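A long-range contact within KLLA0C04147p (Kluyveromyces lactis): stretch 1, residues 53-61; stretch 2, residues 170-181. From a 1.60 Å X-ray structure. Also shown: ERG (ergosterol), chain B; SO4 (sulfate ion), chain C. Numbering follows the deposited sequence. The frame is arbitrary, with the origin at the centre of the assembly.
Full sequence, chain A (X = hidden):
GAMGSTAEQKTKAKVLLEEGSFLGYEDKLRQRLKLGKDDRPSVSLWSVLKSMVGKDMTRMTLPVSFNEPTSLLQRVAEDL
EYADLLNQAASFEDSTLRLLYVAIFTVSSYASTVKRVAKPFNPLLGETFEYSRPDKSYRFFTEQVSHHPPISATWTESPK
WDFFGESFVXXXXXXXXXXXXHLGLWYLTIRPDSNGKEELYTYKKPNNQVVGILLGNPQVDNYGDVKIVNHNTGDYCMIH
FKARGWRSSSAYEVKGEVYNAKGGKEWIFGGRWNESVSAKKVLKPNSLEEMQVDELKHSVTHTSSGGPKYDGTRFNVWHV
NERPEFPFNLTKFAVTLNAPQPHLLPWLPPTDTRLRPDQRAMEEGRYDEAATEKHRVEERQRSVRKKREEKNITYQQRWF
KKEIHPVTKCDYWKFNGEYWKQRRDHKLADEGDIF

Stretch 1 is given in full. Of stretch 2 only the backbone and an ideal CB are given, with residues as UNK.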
# COMPACT_ATOMS: atom_id res chain seq x y z
N VAL A 53 -16.13 -18.75 13.06
CA VAL A 53 -14.88 -19.45 12.82
C VAL A 53 -14.84 -19.96 11.38
O VAL A 53 -15.84 -20.43 10.83
CB VAL A 53 -14.72 -20.60 13.84
CG1 VAL A 53 -13.39 -21.29 13.64
CG2 VAL A 53 -14.84 -20.05 15.25
N GLY A 54 -13.66 -19.85 10.77
CA GLY A 54 -13.47 -20.27 9.39
C GLY A 54 -13.89 -19.27 8.33
O GLY A 54 -13.72 -19.56 7.14
N LYS A 55 -14.42 -18.10 8.71
CA LYS A 55 -14.89 -17.13 7.73
C LYS A 55 -13.76 -16.20 7.27
O LYS A 55 -12.73 -16.03 7.93
CB LYS A 55 -16.04 -16.28 8.28
CG LYS A 55 -17.41 -16.94 8.21
CD LYS A 55 -17.50 -18.09 9.21
CE LYS A 55 -18.92 -18.64 9.32
NZ LYS A 55 -19.09 -19.50 10.53
N ASP A 56 -13.99 -15.61 6.10
CA ASP A 56 -13.16 -14.60 5.47
C ASP A 56 -13.52 -13.23 6.02
O ASP A 56 -14.60 -13.02 6.58
CB ASP A 56 -13.38 -14.67 3.96
CG ASP A 56 -12.48 -13.74 3.19
OD1 ASP A 56 -12.86 -12.56 3.01
OD2 ASP A 56 -11.41 -14.19 2.73
N MET A 57 -12.58 -12.28 5.89
CA MET A 57 -12.85 -10.91 6.32
C MET A 57 -14.09 -10.34 5.64
O MET A 57 -14.87 -9.61 6.27
CB MET A 57 -11.63 -10.05 6.04
CG MET A 57 -11.89 -8.57 5.89
SD MET A 57 -10.32 -7.71 5.69
CE MET A 57 -9.98 -7.95 3.93
N THR A 58 -14.30 -10.67 4.37
CA THR A 58 -15.41 -10.07 3.63
C THR A 58 -16.74 -10.73 3.94
O THR A 58 -17.78 -10.08 3.79
CB THR A 58 -15.17 -10.16 2.12
OG1 THR A 58 -15.11 -11.53 1.73
CG2 THR A 58 -13.87 -9.46 1.75
N ARG A 59 -16.74 -11.99 4.37
CA ARG A 59 -17.97 -12.70 4.70
C ARG A 59 -18.45 -12.42 6.12
O ARG A 59 -19.53 -12.89 6.50
CB ARG A 59 -17.79 -14.21 4.53
CG ARG A 59 -17.46 -14.65 3.11
CD ARG A 59 -18.70 -14.85 2.27
NE ARG A 59 -19.46 -13.62 2.08
CZ ARG A 59 -19.11 -12.64 1.24
NH1 ARG A 59 -18.01 -12.75 0.52
NH2 ARG A 59 -19.87 -11.56 1.14
N MET A 60 -17.68 -11.68 6.91
CA MET A 60 -18.06 -11.40 8.29
C MET A 60 -18.82 -10.09 8.40
O MET A 60 -18.54 -9.13 7.67
CB MET A 60 -16.82 -11.32 9.18
CG MET A 60 -16.15 -12.64 9.45
SD MET A 60 -14.69 -12.35 10.46
CE MET A 60 -14.05 -14.02 10.63
N THR A 61 -19.77 -10.05 9.32
CA THR A 61 -20.40 -8.81 9.75
C THR A 61 -19.81 -8.42 11.09
O THR A 61 -19.79 -9.23 12.03
CB THR A 61 -21.91 -8.96 9.84
OG1 THR A 61 -22.25 -10.32 10.15
CG2 THR A 61 -22.56 -8.56 8.53
N UNK A 170 -6.00 -12.57 0.75
CA UNK A 170 -6.71 -13.81 1.06
C UNK A 170 -6.66 -14.00 2.57
O UNK A 170 -5.57 -14.16 3.12
CB UNK A 170 -6.10 -15.01 0.33
N UNK A 171 -7.81 -13.96 3.23
CA UNK A 171 -7.86 -13.93 4.69
C UNK A 171 -8.65 -15.11 5.24
O UNK A 171 -9.50 -15.70 4.57
CB UNK A 171 -8.48 -12.62 5.17
N UNK A 172 -8.37 -15.43 6.51
CA UNK A 172 -9.00 -16.58 7.15
C UNK A 172 -8.86 -16.48 8.66
O UNK A 172 -7.74 -16.35 9.16
CB UNK A 172 -8.39 -17.89 6.64
N UNK A 173 -9.98 -16.57 9.37
CA UNK A 173 -9.96 -16.69 10.82
C UNK A 173 -10.10 -18.16 11.17
O UNK A 173 -11.13 -18.77 10.85
CB UNK A 173 -11.07 -15.86 11.47
N UNK A 174 -9.08 -18.73 11.80
CA UNK A 174 -9.04 -20.17 12.06
C UNK A 174 -9.51 -20.55 13.47
O UNK A 174 -9.30 -21.70 13.89
CB UNK A 174 -7.62 -20.69 11.85
N UNK A 175 -10.15 -19.64 14.19
CA UNK A 175 -10.56 -19.89 15.55
C UNK A 175 -9.55 -19.46 16.59
O UNK A 175 -9.90 -19.34 17.77
CB UNK A 175 -10.86 -21.38 15.72
N UNK A 176 -8.30 -19.22 16.19
CA UNK A 176 -7.30 -18.65 17.08
C UNK A 176 -6.75 -17.33 16.55
O UNK A 176 -6.82 -16.32 17.26
CB UNK A 176 -6.16 -19.64 17.29
N UNK A 177 -6.20 -17.32 15.34
CA UNK A 177 -5.62 -16.12 14.75
C UNK A 177 -6.34 -15.77 13.45
O UNK A 177 -7.02 -16.60 12.84
CB UNK A 177 -4.12 -16.31 14.50
N UNK A 178 -6.21 -14.51 13.04
CA UNK A 178 -6.76 -14.04 11.77
C UNK A 178 -5.58 -13.80 10.84
O UNK A 178 -4.73 -12.96 11.13
CB UNK A 178 -7.60 -12.78 11.95
N UNK A 179 -5.52 -14.56 9.75
CA UNK A 179 -4.36 -14.59 8.87
C UNK A 179 -4.68 -13.90 7.55
O UNK A 179 -5.78 -14.04 7.02
CB UNK A 179 -3.91 -16.03 8.62
N UNK A 180 -3.69 -13.17 7.02
CA UNK A 180 -3.83 -12.41 5.77
C UNK A 180 -2.64 -12.69 4.88
O UNK A 180 -1.49 -12.46 5.28
CB UNK A 180 -3.95 -10.91 6.04
N UNK A 181 -2.90 -13.19 3.68
CA UNK A 181 -1.86 -13.43 2.69
C UNK A 181 -2.08 -12.51 1.51
O UNK A 181 -3.23 -12.25 1.11
CB UNK A 181 -1.85 -14.89 2.24
C1 ERG B . -0.85 -4.57 4.91
C2 ERG B . -0.03 -3.71 3.95
C3 ERG B . -0.50 -4.02 2.56
C4 ERG B . -1.99 -3.70 2.41
C5 ERG B . -2.79 -4.33 3.43
C6 ERG B . -4.08 -4.72 3.12
C7 ERG B . -4.96 -5.27 4.07
C8 ERG B . -4.55 -5.45 5.40
C9 ERG B . -3.17 -5.28 5.70
C10 ERG B . -2.36 -4.32 4.78
C11 ERG B . -2.87 -5.01 7.24
C12 ERG B . -3.76 -5.84 8.17
C13 ERG B . -5.23 -5.58 7.79
C14 ERG B . -5.38 -6.16 6.36
C15 ERG B . -6.88 -6.12 6.16
C16 ERG B . -7.46 -6.50 7.55
C17 ERG B . -6.23 -6.50 8.50
C18 ERG B . -5.64 -4.10 7.91
C19 ERG B . -2.68 -2.87 5.24
C20 ERG B . -6.69 -6.12 9.93
C21 ERG B . -5.56 -6.01 10.94
C22 ERG B . -7.65 -7.22 10.37
C23 ERG B . -9.10 -6.92 10.58
C24 ERG B . -10.04 -8.05 10.98
C25 ERG B . -11.00 -7.52 12.05
C26 ERG B . -10.18 -7.09 13.27
C27 ERG B . -12.01 -8.58 12.52
C28 ERG B . -10.78 -8.48 9.73
O1 ERG B . 0.28 -3.25 1.57
S SO4 C . -3.56 -15.96 21.50
O1 SO4 C . -4.42 -14.97 22.13
O2 SO4 C . -2.40 -15.29 20.89
O3 SO4 C . -3.11 -16.92 22.52
O4 SO4 C . -4.32 -16.70 20.50

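Two antiparallel strands joined by a tight turn make up stretch 2, and stretch 1 runs beside the first strand as an irregular loop. Position 170 has its CA-to-CB bond turned away, with nothing of stretch 1 within 5.5 Å of the ideal CB; most polar residues would suit it. It is Asp-170, whose OD1 ends 4.6 Å from OD2 of Asp-56, a proximity of like charges.

Position 171 is far more demanding. Its CB points toward stretch 1, 4.1 Å from OD2 of Asp-56 and 4.2 Å from CB of Met-57, and the backbone N of Met-57 lies nearby as a donor. A small side chain that can both give and accept a hydrogen bond fits best, so serine or threonine would be considered first. The residue is Ser-171, in the p rotamer. Its OG accepts from N of Met-57 at 2.9 Å, nearly in line, and donates a weak bond to OD2 of Asp-56 at 3.1 Å. One hydroxyl thus ties both the backbone and a side chain of the loop to the strand.

At 172 the CB points away, and the nearest atom of stretch 1 is O of Lys-55, 4.9 Å off. A long, flexible side chain could still lie back along the loop. Lys-172 does so: its CD reaches 3.4 Å from O of Gly-54, a packing contact made by the aliphatic part of the chain.

Position 173 is held first by its backbone. Its O accepts from N of Gly-54 at 2.8 Å, and its N donates to O of Lys-55 at 3.2 Å. The CB points sideways, with CE of Met-60 3.6 Å from its ideal position and Val-53 near enough to meet a longer side chain. Leucine, methionine or an aromatic would suit. Phe-173, in the t rotamer, keeps its CB 3.6 Å from CE of Met-60 and carries the ring to Val-53, where CE2 lies 4.1 Å from CG2.

Position 174 faces away at the start of the turn, where a short polar side chain with an acceptor could take hydrogen bonds from the backbone NH groups of the turn. Asn-174 accepts through OD1 from N of 176 and N of 177, both at 2.8 Å.

At 175 the phi/psi of 92/-16 call for glycine, since a CB would be jammed against the preceding carbonyl; it would also sit 3.3 Å from CG1 of Val-53. Gly-175 leaves that methyl 3.7 Å from its N.

Positions 176, 177, 179 and 181 do not contact stretch 1 and admit many polar residues; they are Arg-176, Ser-177, Asp-179 and Lys-181, the last two joined by a salt bridge.

The ideal CB at 178 and 180 finds nothing of stretch 1 nearby, so only large side chains could reach it. Phe-178 brings CE2 to 3.6 Å from CE of Met-60, with N of Met-57 at its ring edge. Phe-180 places CE2 4.0 Å from SD of Met-57 and offers one ring face to ergosterol.

Stretch 2, residues 170-181: DSKFNGRSFDFK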
# COMPACT_ATOMS: atom_id res chain seq x y z
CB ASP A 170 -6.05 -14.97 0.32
CG ASP A 170 -6.97 -16.15 0.11
OD1 ASP A 170 -8.20 -15.95 0.00
OD2 ASP A 170 -6.44 -17.27 0.02
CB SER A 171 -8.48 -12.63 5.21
OG SER A 171 -9.86 -12.57 4.89
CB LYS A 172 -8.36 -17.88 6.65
CG LYS A 172 -8.89 -19.13 7.33
CD LYS A 172 -10.34 -19.36 7.00
CE LYS A 172 -10.58 -20.82 6.63
NZ LYS A 172 -9.75 -21.24 5.46
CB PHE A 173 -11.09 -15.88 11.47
CG PHE A 173 -11.18 -16.08 12.95
CD1 PHE A 173 -10.11 -15.75 13.77
CD2 PHE A 173 -12.32 -16.63 13.53
CE1 PHE A 173 -10.18 -15.94 15.15
CE2 PHE A 173 -12.39 -16.83 14.90
CZ PHE A 173 -11.32 -16.49 15.71
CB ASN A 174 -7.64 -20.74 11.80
CG ASN A 174 -6.59 -20.27 12.81
OD1 ASN A 174 -6.88 -19.53 13.75
ND2 ASN A 174 -5.35 -20.73 12.62
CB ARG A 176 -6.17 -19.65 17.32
CG ARG A 176 -5.03 -19.04 18.11
CD ARG A 176 -4.27 -20.08 18.91
NE ARG A 176 -3.21 -19.47 19.70
CZ ARG A 176 -2.39 -20.16 20.49
NH1 ARG A 176 -1.45 -19.53 21.18
NH2 ARG A 176 -2.53 -21.48 20.61
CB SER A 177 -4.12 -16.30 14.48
OG SER A 177 -3.92 -17.28 13.47
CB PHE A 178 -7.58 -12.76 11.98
CG PHE A 178 -8.79 -12.64 11.08
CD1 PHE A 178 -8.75 -13.06 9.75
CD2 PHE A 178 -9.96 -12.10 11.57
CE1 PHE A 178 -9.88 -12.92 8.94
CE2 PHE A 178 -11.08 -11.95 10.77
CZ PHE A 178 -11.04 -12.37 9.45
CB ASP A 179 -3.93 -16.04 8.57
CG ASP A 179 -2.54 -16.13 7.96
OD1 ASP A 179 -1.60 -15.54 8.52
OD2 ASP A 179 -2.39 -16.80 6.91
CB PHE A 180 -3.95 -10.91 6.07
CG PHE A 180 -5.11 -10.60 6.94
CD1 PHE A 180 -5.00 -10.67 8.33
CD2 PHE A 180 -6.34 -10.31 6.39
CE1 PHE A 180 -6.11 -10.44 9.14
CE2 PHE A 180 -7.45 -10.07 7.18
CZ PHE A 180 -7.34 -10.13 8.55
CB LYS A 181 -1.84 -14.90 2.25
CG LYS A 181 -1.54 -15.85 3.41
CD LYS A 181 -1.27 -17.27 2.94
CE LYS A 181 -0.39 -18.02 3.94
NZ LYS A 181 -1.01 -18.14 5.30
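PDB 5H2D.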